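Local coordinates for tail fiber protein (Pseudomonas aeruginosa, PDB 6CL6), which forms the trimeric receptor-binding fibre of the R2 pyocin, a contractile injection particle, and probably recognises the surface of target Pseudomonas aeruginosa cells, at residues Tyr163-Ala168 and Tyr185-Gly190; Ser192-Cys197 and Trp206-His211; Gly302-Pro307 and Leu365-Phe370. All coordinates share one frame; numbering follows the deposited sequence.

Contact 1: residues Tyr163-Ala168 and Tyr185-Gly190; sequences YPIVRA and YQAYDG. With EDO (1,2-ethanediol), chain K.
A type I beta turn, A187 to G190, ends strand 180-187 and packs against the irregular segment 163-168 that runs from helix 154-159 into strand 169-177. Y185, the last aromatic before the turn, points its ring toward this loop. With CG anti to the backbone N (chi1 -163°), Y185 OH donates a hydrogen bond of 2.8 Å to R167 O, in the carbonyl plane. P164 lies across one face of the Y185 ring, its CD 4.2 Å from the ring centroid in a CH-pi contact. Y185 OH also meets the edge of the Y163 ring, 3.5 Å from CD2 of Y163. At the turn, Y188 N donates an almost straight bond of 2.9 Å to A168 O, while A168 CB touches CD1 of Y188 at 3.5 Å. A 1,2-ethanediol, probably from the crystallisation liquor, lies over one face of the Y188 ring and bonds its OH. The R167 chain bends at chi2 (-79°) and brings NE to the syn lone pair of D189 OD2, 2.7 Å away, in a salt bridge. The two planes are 68° apart; a water accepting from R167 NH2 also reaches D189 OD2, weakly, while NH1 turns back to V166 O and D189 OD1 takes the backbone N of E191. These ties probably limit the rotation of both groups; the salt bridge and the Y188 N bond hold the loop to the turn, Y185 OH to the strand end.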
loop_
_atom_site.group_PDB
_atom_site.type_symbol
_atom_site.label_atom_id
_atom_site.label_comp_id
_atom_site.label_asym_id
_atom_site.label_seq_id
_atom_site.Cartn_x
_atom_site.Cartn_y
_atom_site.Cartn_z
ATOM N N TYR A 163 7.539 4.970 32.098
ATOM C CA TYR A 163 8.206 4.076 31.163
ATOM C C TYR A 163 7.555 4.270 29.792
ATOM O O TYR A 163 6.339 4.492 29.710
ATOM C CB TYR A 163 8.077 2.621 31.591
ATOM C CG TYR A 163 8.950 2.189 32.755
ATOM C CD1 TYR A 163 8.628 2.553 34.054
ATOM C CD2 TYR A 163 10.080 1.410 32.544
ATOM C CE1 TYR A 163 9.410 2.140 35.117
ATOM C CE2 TYR A 163 10.875 0.990 33.606
ATOM C CZ TYR A 163 10.523 1.363 34.891
ATOM O OH TYR A 163 11.300 0.941 35.963
ATOM N N PRO A 164 8.330 4.226 28.707
ATOM C CA PRO A 164 7.724 4.428 27.382
ATOM C C PRO A 164 6.951 3.239 26.878
ATOM O O PRO A 164 6.128 3.385 25.966
ATOM C CB PRO A 164 8.931 4.718 26.476
ATOM C CG PRO A 164 10.075 4.008 27.129
ATOM C CD PRO A 164 9.786 4.075 28.640
ATOM N N ILE A 165 7.206 2.065 27.438
ATOM C CA ILE A 165 6.585 0.807 27.026
ATOM C C ILE A 165 6.662 -0.091 28.250
ATOM O O ILE A 165 7.579 0.032 29.077
ATOM C CB ILE A 165 7.318 0.204 25.803
ATOM C CG1 ILE A 165 6.601 -1.024 25.264
ATOM C CG2 ILE A 165 8.784 -0.151 26.192
ATOM C CD1 ILE A 165 5.327 -0.659 24.488
ATOM N N VAL A 166 5.687 -0.962 28.398
ATOM C CA VAL A 166 5.714 -1.915 29.513
ATOM C C VAL A 166 6.602 -3.079 29.119
ATOM O O VAL A 166 6.122 -4.094 28.591
ATOM C CB VAL A 166 4.305 -2.362 29.916
ATOM C CG1 VAL A 166 4.361 -3.368 31.072
ATOM C CG2 VAL A 166 3.495 -1.147 30.322
ATOM N N ARG A 167 7.921 -2.912 29.337
ATOM C CA ARG A 167 8.916 -3.905 28.981
ATOM C C ARG A 167 10.146 -3.686 29.837
ATOM O O ARG A 167 10.527 -2.543 30.116
ATOM C CB ARG A 167 9.355 -3.837 27.504
ATOM C CG ARG A 167 8.324 -4.103 26.483
ATOM C CD ARG A 167 8.047 -5.582 26.293
ATOM N NE ARG A 167 7.359 -5.806 24.994
ATOM C CZ ARG A 167 6.115 -5.442 24.746
ATOM N NH1 ARG A 167 5.407 -4.810 25.658
ATOM N NH2 ARG A 167 5.574 -5.677 23.562
ATOM N N ALA A 168 10.785 -4.784 30.238
ATOM C CA ALA A 168 12.161 -4.705 30.715
ATOM C C ALA A 168 13.013 -3.985 29.669
ATOM O O ALA A 168 12.714 -4.005 28.474
ATOM C CB ALA A 168 12.689 -6.112 30.975
ATOM N N TYR A 185 15.653 4.787 26.214
ATOM C CA TYR A 185 15.175 3.503 26.741
ATOM C C TYR A 185 15.185 2.506 25.606
ATOM O O TYR A 185 14.554 2.738 24.562
ATOM C CB TYR A 185 13.772 3.611 27.303
ATOM C CG TYR A 185 13.364 2.465 28.229
ATOM C CD1 TYR A 185 13.834 2.428 29.551
ATOM C CD2 TYR A 185 12.565 1.427 27.794
ATOM C CE1 TYR A 185 13.489 1.400 30.414
ATOM C CE2 TYR A 185 12.193 0.374 28.675
ATOM C CZ TYR A 185 12.679 0.392 29.996
ATOM O OH TYR A 185 12.383 -0.599 30.889
ATOM N N GLN A 186 15.901 1.421 25.805
ATOM C CA GLN A 186 16.006 0.331 24.835
ATOM C C GLN A 186 15.300 -0.888 25.423
ATOM O O GLN A 186 15.749 -1.462 26.424
ATOM C CB GLN A 186 17.475 0.059 24.521
ATOM C CG GLN A 186 17.702 -1.116 23.570
ATOM C CD GLN A 186 19.176 -1.391 23.308
ATOM O OE1 GLN A 186 20.065 -0.606 23.669
ATOM N NE2 GLN A 186 19.439 -2.520 22.682
ATOM N N ALA A 187 14.208 -1.286 24.795
ATOM C CA ALA A 187 13.434 -2.430 25.271
ATOM C C ALA A 187 14.220 -3.722 25.086
ATOM O O ALA A 187 14.883 -3.923 24.070
ATOM C CB ALA A 187 12.112 -2.506 24.528
ATOM N N TYR A 188 14.133 -4.612 26.076
ATOM C CA TYR A 188 14.938 -5.833 26.040
ATOM C C TYR A 188 14.577 -6.712 24.852
ATOM O O TYR A 188 15.451 -7.365 24.270
ATOM C CB TYR A 188 14.787 -6.609 27.360
ATOM C CG TYR A 188 13.616 -7.528 27.421
ATOM C CD1 TYR A 188 12.324 -7.042 27.589
ATOM C CD2 TYR A 188 13.790 -8.908 27.296
ATOM C CE1 TYR A 188 11.241 -7.908 27.652
ATOM C CE2 TYR A 188 12.715 -9.766 27.325
ATOM C CZ TYR A 188 11.453 -9.268 27.511
ATOM O OH TYR A 188 10.403 -10.142 27.562
ATOM N N ASP A 189 13.293 -6.762 24.484
ATOM C CA ASP A 189 12.846 -7.567 23.352
ATOM C C ASP A 189 12.838 -6.800 22.029
ATOM O O ASP A 189 12.186 -7.232 21.066
ATOM C CB ASP A 189 11.435 -8.110 23.613
ATOM C CG ASP A 189 10.407 -7.009 23.777
ATOM O OD1 ASP A 189 10.807 -5.828 23.812
ATOM O OD2 ASP A 189 9.196 -7.322 23.827
ATOM N N GLY A 190 13.475 -5.637 21.977
ATOM C CA GLY A 190 13.510 -4.854 20.759
ATOM C C GLY A 190 12.182 -4.265 20.354
ATOM O O GLY A 190 11.999 -3.904 19.190
HETATM C C1 EDO K . 11.594 -9.529 31.513
HETATM O O1 EDO K . 10.393 -9.385 32.295
HETATM C C2 EDO K . 11.811 -11.003 31.233
HETATM O O2 EDO K . 10.713 -11.472 30.422
HETATM O O HOH W 1 7.035 -6.493 21.349
#

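Contact 2: residues Ser192-Cys197 and Trp206-His211; sequences SFYFRC and WRRMWH
R196 lays its whole length over the indole of W206. CG starts from the crowded position between backbone N and carbonyl carbon (chi1 75°), and the chain then runs extended to NE. CB sits 3.9 Å from CE3 of W206, and CG moves inward over CE3 and CD2. CD comes over the middle of the indole face, 3.5 Å from the centroid of the five-membered ring of W206 in a CH-pi contact. NE passes above CZ2 of W206 at 3.3 Å, and the guanidinium ends nearly parallel to the indole, the planes 14° apart. Beyond W206, NE bonds Q183, NH2 forms a salt bridge with D141 and W203 supplies a cation-pi partner, while W206 NE1 bonds the carbonyl of N162. The two segments contribute to an antiparallel beta hairpin of strands 193-199 and 202-208, at one margin of the chain's six-stranded sheet. F195 and R207 form a hydrogen-bonded pair, R207 N giving F195 O a straight bond of 2.8 Å and F195 N returning one to R207 O. On their face R207 CB rests 3.6 Å from the centroid of the F195 ring. On the other face Y194 and R208 lie side by side, R208 CG touching Y194 CE2 at 3.4 Å; E191 and D214 both pair with the R208 guanidinium, and E191 also bonds the hydroxyl of Y194. Past the pairing, M209 N still donates a hydrogen bond to F193 O, and S192 OG donates 2.7 Å to M209 O, on a lone pair. M209 packs on the M209 residues of both neighbouring subunits.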
loop_
_atom_site.group_PDB
_atom_site.type_symbol
_atom_site.label_atom_id
_atom_site.label_comp_id
_atom_site.label_asym_id
_atom_site.label_seq_id
_atom_site.Cartn_x
_atom_site.Cartn_y
_atom_site.Cartn_z
ATOM N N SER A 192 10.993 -1.439 20.817
ATOM C CA SER A 192 11.601 -0.318 20.104
ATOM C C SER A 192 12.646 0.338 21.004
ATOM O O SER A 192 13.053 -0.232 22.018
ATOM C CB SER A 192 10.570 0.709 19.646
ATOM O OG SER A 192 11.184 1.535 18.666
ATOM N N PHE A 193 13.102 1.507 20.574
ATOM C CA PHE A 193 14.120 2.356 21.199
ATOM C C PHE A 193 13.469 3.721 21.297
ATOM O O PHE A 193 12.854 4.177 20.321
ATOM C CB PHE A 193 15.394 2.374 20.342
ATOM C CG PHE A 193 16.599 3.001 21.007
ATOM C CD1 PHE A 193 16.719 4.361 21.154
ATOM C CD2 PHE A 193 17.642 2.184 21.446
ATOM C CE1 PHE A 193 17.855 4.908 21.781
ATOM C CE2 PHE A 193 18.761 2.731 22.035
ATOM C CZ PHE A 193 18.859 4.093 22.190
ATOM N N TYR A 194 13.501 4.326 22.493
ATOM C CA TYR A 194 12.767 5.544 22.786
ATOM C C TYR A 194 13.671 6.639 23.314
ATOM O O TYR A 194 14.668 6.349 23.973
ATOM C CB TYR A 194 11.711 5.311 23.873
ATOM C CG TYR A 194 10.605 4.340 23.485
ATOM C CD1 TYR A 194 10.810 2.959 23.534
ATOM C CD2 TYR A 194 9.391 4.794 23.097
ATOM C CE1 TYR A 194 9.827 2.101 23.193
ATOM C CE2 TYR A 194 8.376 3.932 22.767
ATOM C CZ TYR A 194 8.598 2.588 22.811
ATOM O OH TYR A 194 7.575 1.712 22.478
ATOM N N PHE A 195 13.262 7.899 23.107
ATOM C CA PHE A 195 14.027 8.992 23.685
ATOM C C PHE A 195 13.118 10.158 24.093
ATOM O O PHE A 195 12.047 10.379 23.525
ATOM C CB PHE A 195 15.155 9.437 22.733
ATOM C CG PHE A 195 14.694 9.841 21.403
ATOM C CD1 PHE A 195 14.500 8.902 20.398
ATOM C CD2 PHE A 195 14.446 11.183 21.120
ATOM C CE1 PHE A 195 14.033 9.305 19.127
ATOM C CE2 PHE A 195 14.003 11.593 19.868
ATOM C CZ PHE A 195 13.786 10.650 18.867
ATOM N N ARG A 196 13.555 10.905 25.104
ATOM C CA ARG A 196 12.840 12.095 25.530
ATOM C C ARG A 196 13.803 12.994 26.301
ATOM O O ARG A 196 14.949 12.623 26.604
ATOM C CB ARG A 196 11.602 11.767 26.377
ATOM C CG ARG A 196 11.915 11.341 27.812
ATOM C CD ARG A 196 10.674 11.103 28.671
ATOM N NE ARG A 196 11.058 10.676 30.026
ATOM C CZ ARG A 196 10.297 10.785 31.104
ATOM N NH1 ARG A 196 9.071 11.303 31.025
ATOM N NH2 ARG A 196 10.758 10.384 32.292
ATOM N N CYS A 197 13.315 14.191 26.628
ATOM C CA CYS A 197 14.078 15.200 27.352
ATOM C C CYS A 197 13.188 15.976 28.310
ATOM O O CYS A 197 12.088 16.419 27.923
ATOM C CB CYS A 197 14.715 16.204 26.373
ATOM S SG CYS A 197 15.739 17.508 27.114
ATOM N N TRP A 206 7.731 10.814 25.051
ATOM C CA TRP A 206 8.671 9.858 24.467
ATOM C C TRP A 206 8.478 9.825 22.950
ATOM O O TRP A 206 7.349 9.910 22.456
ATOM C CB TRP A 206 8.456 8.473 25.055
ATOM C CG TRP A 206 8.911 8.272 26.468
ATOM C CD1 TRP A 206 8.128 8.240 27.595
ATOM C CD2 TRP A 206 10.253 7.988 26.898
ATOM N NE1 TRP A 206 8.920 7.992 28.706
ATOM C CE2 TRP A 206 10.221 7.826 28.295
ATOM C CE3 TRP A 206 11.483 7.904 26.236
ATOM C CZ2 TRP A 206 11.377 7.575 29.046
ATOM C CZ3 TRP A 206 12.620 7.640 26.960
ATOM C CH2 TRP A 206 12.571 7.478 28.355
ATOM N N ARG A 207 9.594 9.752 22.225
ATOM C CA ARG A 207 9.603 9.466 20.803
ATOM C C ARG A 207 9.943 7.990 20.615
ATOM O O ARG A 207 10.862 7.460 21.259
ATOM C CB ARG A 207 10.609 10.337 20.068
ATOM C CG ARG A 207 10.337 11.813 20.181
ATOM C CD ARG A 207 8.938 12.161 19.701
ATOM N NE ARG A 207 8.940 13.402 18.931
ATOM C CZ ARG A 207 7.850 14.052 18.561
ATOM N NH1 ARG A 207 6.660 13.585 18.904
ATOM N NH2 ARG A 207 7.958 15.176 17.858
ATOM N N ARG A 208 9.186 7.326 19.770
ATOM C CA ARG A 208 9.359 5.905 19.498
ATOM C C ARG A 208 9.947 5.714 18.106
ATOM O O ARG A 208 9.339 6.113 17.101
ATOM C CB ARG A 208 8.012 5.176 19.608
ATOM C CG ARG A 208 8.148 3.680 19.420
ATOM C CD ARG A 208 6.787 3.025 19.424
ATOM N NE ARG A 208 6.919 1.584 19.311
ATOM C CZ ARG A 208 7.230 0.952 18.178
ATOM N NH1 ARG A 208 7.456 1.640 17.084
ATOM N NH2 ARG A 208 7.329 -0.370 18.148
ATOM N N MET A 209 11.113 5.096 18.049
ATOM C CA MET A 209 11.728 4.773 16.758
ATOM C C MET A 209 10.853 3.817 15.946
ATOM O O MET A 209 10.291 2.875 16.487
ATOM C CB MET A 209 13.105 4.149 16.988
ATOM C CG MET A 209 13.863 3.790 15.731
ATOM S SD MET A 209 15.293 2.710 16.045
ATOM C CE MET A 209 16.343 3.670 17.075
ATOM N N TRP A 210 10.730 4.085 14.646
ATOM C CA TRP A 210 10.182 3.125 13.694
ATOM C C TRP A 210 11.324 2.210 13.244
ATOM O O TRP A 210 12.385 2.700 12.845
ATOM C CB TRP A 210 9.588 3.806 12.460
ATOM C CG TRP A 210 8.300 4.516 12.663
ATOM C CD1 TRP A 210 8.041 5.831 12.379
ATOM C CD2 TRP A 210 7.100 3.969 13.164
ATOM N NE1 TRP A 210 6.734 6.128 12.691
ATOM C CE2 TRP A 210 6.133 4.996 13.173
ATOM C CE3 TRP A 210 6.722 2.684 13.609
ATOM C CZ2 TRP A 210 4.833 4.797 13.652
ATOM C CZ3 TRP A 210 5.426 2.490 14.054
ATOM C CH2 TRP A 210 4.501 3.534 14.067
ATOM N N HIS A 211 11.102 0.899 13.279
ATOM C CA HIS A 211 12.122 -0.031 12.844
ATOM C C HIS A 211 11.516 -1.145 12.005
ATOM O O HIS A 211 10.296 -1.230 11.795
ATOM C CB HIS A 211 12.919 -0.572 14.060
ATOM C CG HIS A 211 12.084 -1.306 15.049
ATOM N ND1 HIS A 211 11.648 -2.591 14.840
ATOM C CD2 HIS A 211 11.607 -0.937 16.255
ATOM C CE1 HIS A 211 10.919 -2.979 15.866
ATOM N NE2 HIS A 211 10.886 -1.993 16.743
#

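Contact 3: residues Gly302-Pro307 and Leu365-Phe370; sequences GQVTCP and LSWEAF
L365 O is gripped twice from strand 302-306: V304 N donates a bond of 2.8 Å to L365 O, nearly along the C=O axis, and Q303 CA adds a CA-H...O contact. The reverse bond, L365 N to V304 O, is also 2.8 Å and straighter, at 166°, so V304 and L365 form a tight hydrogen-bonded pair. G302 and W367 make the next such pair, with W367 N 3.0 Å from G302 O and a longer return bond from G302 N to W367 O; in both, the donor stands above the carbonyl plane. The strands are antiparallel neighbours in the sheet of the fibre's C-terminal domain, whose family belongs to the H-type lectin clan. The face bearing V304, L365 and W367 turns to strands 310-315 and 352-357, where C306 SG also meets CD2 of L365 at 4.2 Å. On the other face S366 OG bonds N330. W367 CG takes the crowded position between backbone N and carbonyl carbon (chi1 62°), which folds the indole back across the neighbouring strand. Its face lies on the backbone of G302, NE1 being 3.3 Å from G302 C, and the glycine N sits above the middle of the ring. One water closes the loop, accepting from W367 NE1 at 2.9 Å and donating to Q303 O at 2.8 Å. Lacking a side chain, G302 lets the indole lie directly on its peptide, and the water satisfies the ring N-H, so a large aromatic is fixed both by its face and by its edge.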
loop_
_atom_site.group_PDB
_atom_site.type_symbol
_atom_site.label_atom_id
_atom_site.label_comp_id
_atom_site.label_asym_id
_atom_site.label_seq_id
_atom_site.Cartn_x
_atom_site.Cartn_y
_atom_site.Cartn_z
ATOM N N GLY A 302 -58.940 -11.621 -75.812
ATOM C CA GLY A 302 -58.519 -11.267 -77.150
ATOM C C GLY A 302 -59.743 -11.116 -78.036
ATOM O O GLY A 302 -60.880 -11.104 -77.557
ATOM N N GLN A 303 -59.486 -10.975 -79.328
ATOM C CA GLN A 303 -60.558 -10.892 -80.320
ATOM C C GLN A 303 -60.175 -11.752 -81.515
ATOM O O GLN A 303 -59.001 -12.037 -81.736
ATOM C CB GLN A 303 -60.824 -9.461 -80.784
ATOM C CG GLN A 303 -61.028 -8.446 -79.680
ATOM C CD GLN A 303 -59.704 -7.946 -79.094
ATOM O OE1 GLN A 303 -58.740 -7.702 -79.832
ATOM N NE2 GLN A 303 -59.649 -7.797 -77.761
ATOM N N VAL A 304 -61.182 -12.159 -82.296
ATOM C CA VAL A 304 -60.932 -13.037 -83.431
ATOM C C VAL A 304 -62.014 -12.802 -84.471
ATOM O O VAL A 304 -63.174 -12.582 -84.132
ATOM C CB VAL A 304 -60.867 -14.518 -82.978
ATOM C CG1 VAL A 304 -62.199 -14.998 -82.459
ATOM C CG2 VAL A 304 -60.363 -15.407 -84.092
ATOM N N THR A 305 -61.623 -12.839 -85.745
ATOM C CA THR A 305 -62.588 -12.780 -86.854
ATOM C C THR A 305 -63.040 -14.195 -87.169
ATOM O O THR A 305 -62.208 -15.074 -87.454
ATOM C CB THR A 305 -61.979 -12.117 -88.085
ATOM O OG1 THR A 305 -61.637 -10.758 -87.777
ATOM C CG2 THR A 305 -62.999 -12.112 -89.254
ATOM N N CYS A 306 -64.343 -14.418 -87.093
ATOM C CA CYS A 306 -64.947 -15.711 -87.381
ATOM C C CYS A 306 -65.697 -15.653 -88.720
ATOM O O CYS A 306 -66.252 -14.605 -89.084
ATOM C CB CYS A 306 -65.947 -16.131 -86.282
ATOM S SG CYS A 306 -65.272 -16.327 -84.671
ATOM N N PRO A 307 -65.739 -16.746 -89.466
ATOM C CA PRO A 307 -66.578 -16.782 -90.672
ATOM C C PRO A 307 -68.039 -16.939 -90.275
ATOM O O PRO A 307 -68.372 -17.279 -89.141
ATOM C CB PRO A 307 -66.085 -18.012 -91.437
ATOM C CG PRO A 307 -65.087 -18.734 -90.512
ATOM C CD PRO A 307 -65.261 -18.090 -89.133
ATOM N N LEU A 365 -65.509 -11.479 -82.948
ATOM C CA LEU A 365 -65.941 -11.876 -81.620
ATOM C C LEU A 365 -64.802 -11.658 -80.630
ATOM O O LEU A 365 -63.641 -11.991 -80.908
ATOM C CB LEU A 365 -66.374 -13.342 -81.599
ATOM C CG LEU A 365 -67.803 -13.630 -82.120
ATOM C CD1 LEU A 365 -67.964 -13.246 -83.589
ATOM C CD2 LEU A 365 -68.137 -15.106 -81.899
ATOM N N SER A 366 -65.128 -11.073 -79.495
ATOM C CA SER A 366 -64.171 -11.029 -78.397
ATOM C C SER A 366 -64.374 -12.255 -77.520
ATOM O O SER A 366 -65.395 -12.951 -77.604
ATOM C CB SER A 366 -64.318 -9.750 -77.584
ATOM O OG SER A 366 -65.618 -9.646 -77.034
ATOM N N TRP A 367 -63.372 -12.535 -76.684
ATOM C CA TRP A 367 -63.412 -13.714 -75.860
ATOM C C TRP A 367 -62.622 -13.497 -74.571
ATOM O O TRP A 367 -61.730 -12.652 -74.494
ATOM C CB TRP A 367 -62.862 -14.923 -76.625
ATOM C CG TRP A 367 -61.432 -14.786 -77.035
ATOM C CD1 TRP A 367 -60.974 -14.417 -78.260
ATOM C CD2 TRP A 367 -60.281 -15.001 -76.221
ATOM N NE1 TRP A 367 -59.599 -14.412 -78.272
ATOM C CE2 TRP A 367 -59.146 -14.754 -77.025
ATOM C CE3 TRP A 367 -60.089 -15.390 -74.902
ATOM C CZ2 TRP A 367 -57.843 -14.868 -76.535
ATOM C CZ3 TRP A 367 -58.780 -15.497 -74.407
ATOM C CH2 TRP A 367 -57.684 -15.242 -75.224
ATOM N N GLU A 368 -62.984 -14.283 -73.547
ATOM C CA GLU A 368 -62.235 -14.372 -72.310
ATOM C C GLU A 368 -62.071 -15.842 -71.944
ATOM O O GLU A 368 -62.932 -16.676 -72.248
ATOM C CB GLU A 368 -62.962 -13.651 -71.171
ATOM C CG GLU A 368 -62.594 -12.217 -70.979
ATOM C CD GLU A 368 -63.129 -11.679 -69.649
ATOM O OE1 GLU A 368 -64.323 -11.319 -69.580
ATOM O OE2 GLU A 368 -62.364 -11.665 -68.668
ATOM N N ALA A 369 -60.954 -16.158 -71.297
ATOM C CA ALA A 369 -60.677 -17.509 -70.853
ATOM C C ALA A 369 -59.966 -17.438 -69.510
ATOM O O ALA A 369 -59.324 -16.441 -69.199
ATOM C CB ALA A 369 -59.812 -18.265 -71.859
ATOM N N PHE A 370 -60.114 -18.493 -68.703
ATOM C CA PHE A 370 -59.450 -18.542 -67.412
ATOM C C PHE A 370 -58.942 -19.950 -67.168
ATOM O O PHE A 370 -59.427 -20.926 -67.742
ATOM C CB PHE A 370 -60.380 -18.046 -66.286
ATOM C CG PHE A 370 -61.595 -18.903 -66.070
ATOM C CD1 PHE A 370 -62.726 -18.732 -66.867
ATOM C CD2 PHE A 370 -61.614 -19.866 -65.070
ATOM C CE1 PHE A 370 -63.846 -19.522 -66.676
ATOM C CE2 PHE A 370 -62.723 -20.663 -64.869
ATOM C CZ PHE A 370 -63.845 -20.491 -65.672
HETATM O O HOH W 2 -57.512 -13.797 -80.129
#

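Overall arrangement
Contacts 1 and 2 are neighbours, their centres 10 Å apart, and both reach the mixed sheet in which strands 180-187 and 193-199 lie side by side. They touch directly: Y185 O meets Y194 N, and P164 packs on Y194. Contact 1 closes along the chain before contact 2 opens, and contact 3 follows much later, in the antiparallel sheet of strands 297-306 and 363-371. About 106 Å separates the nearest atoms of contacts 2 and 3, a gap that spans the H243 and H245 iron site. The fibre is thus built as separate beta domains strung along a slender trimer, all three contacts touching the second subunit.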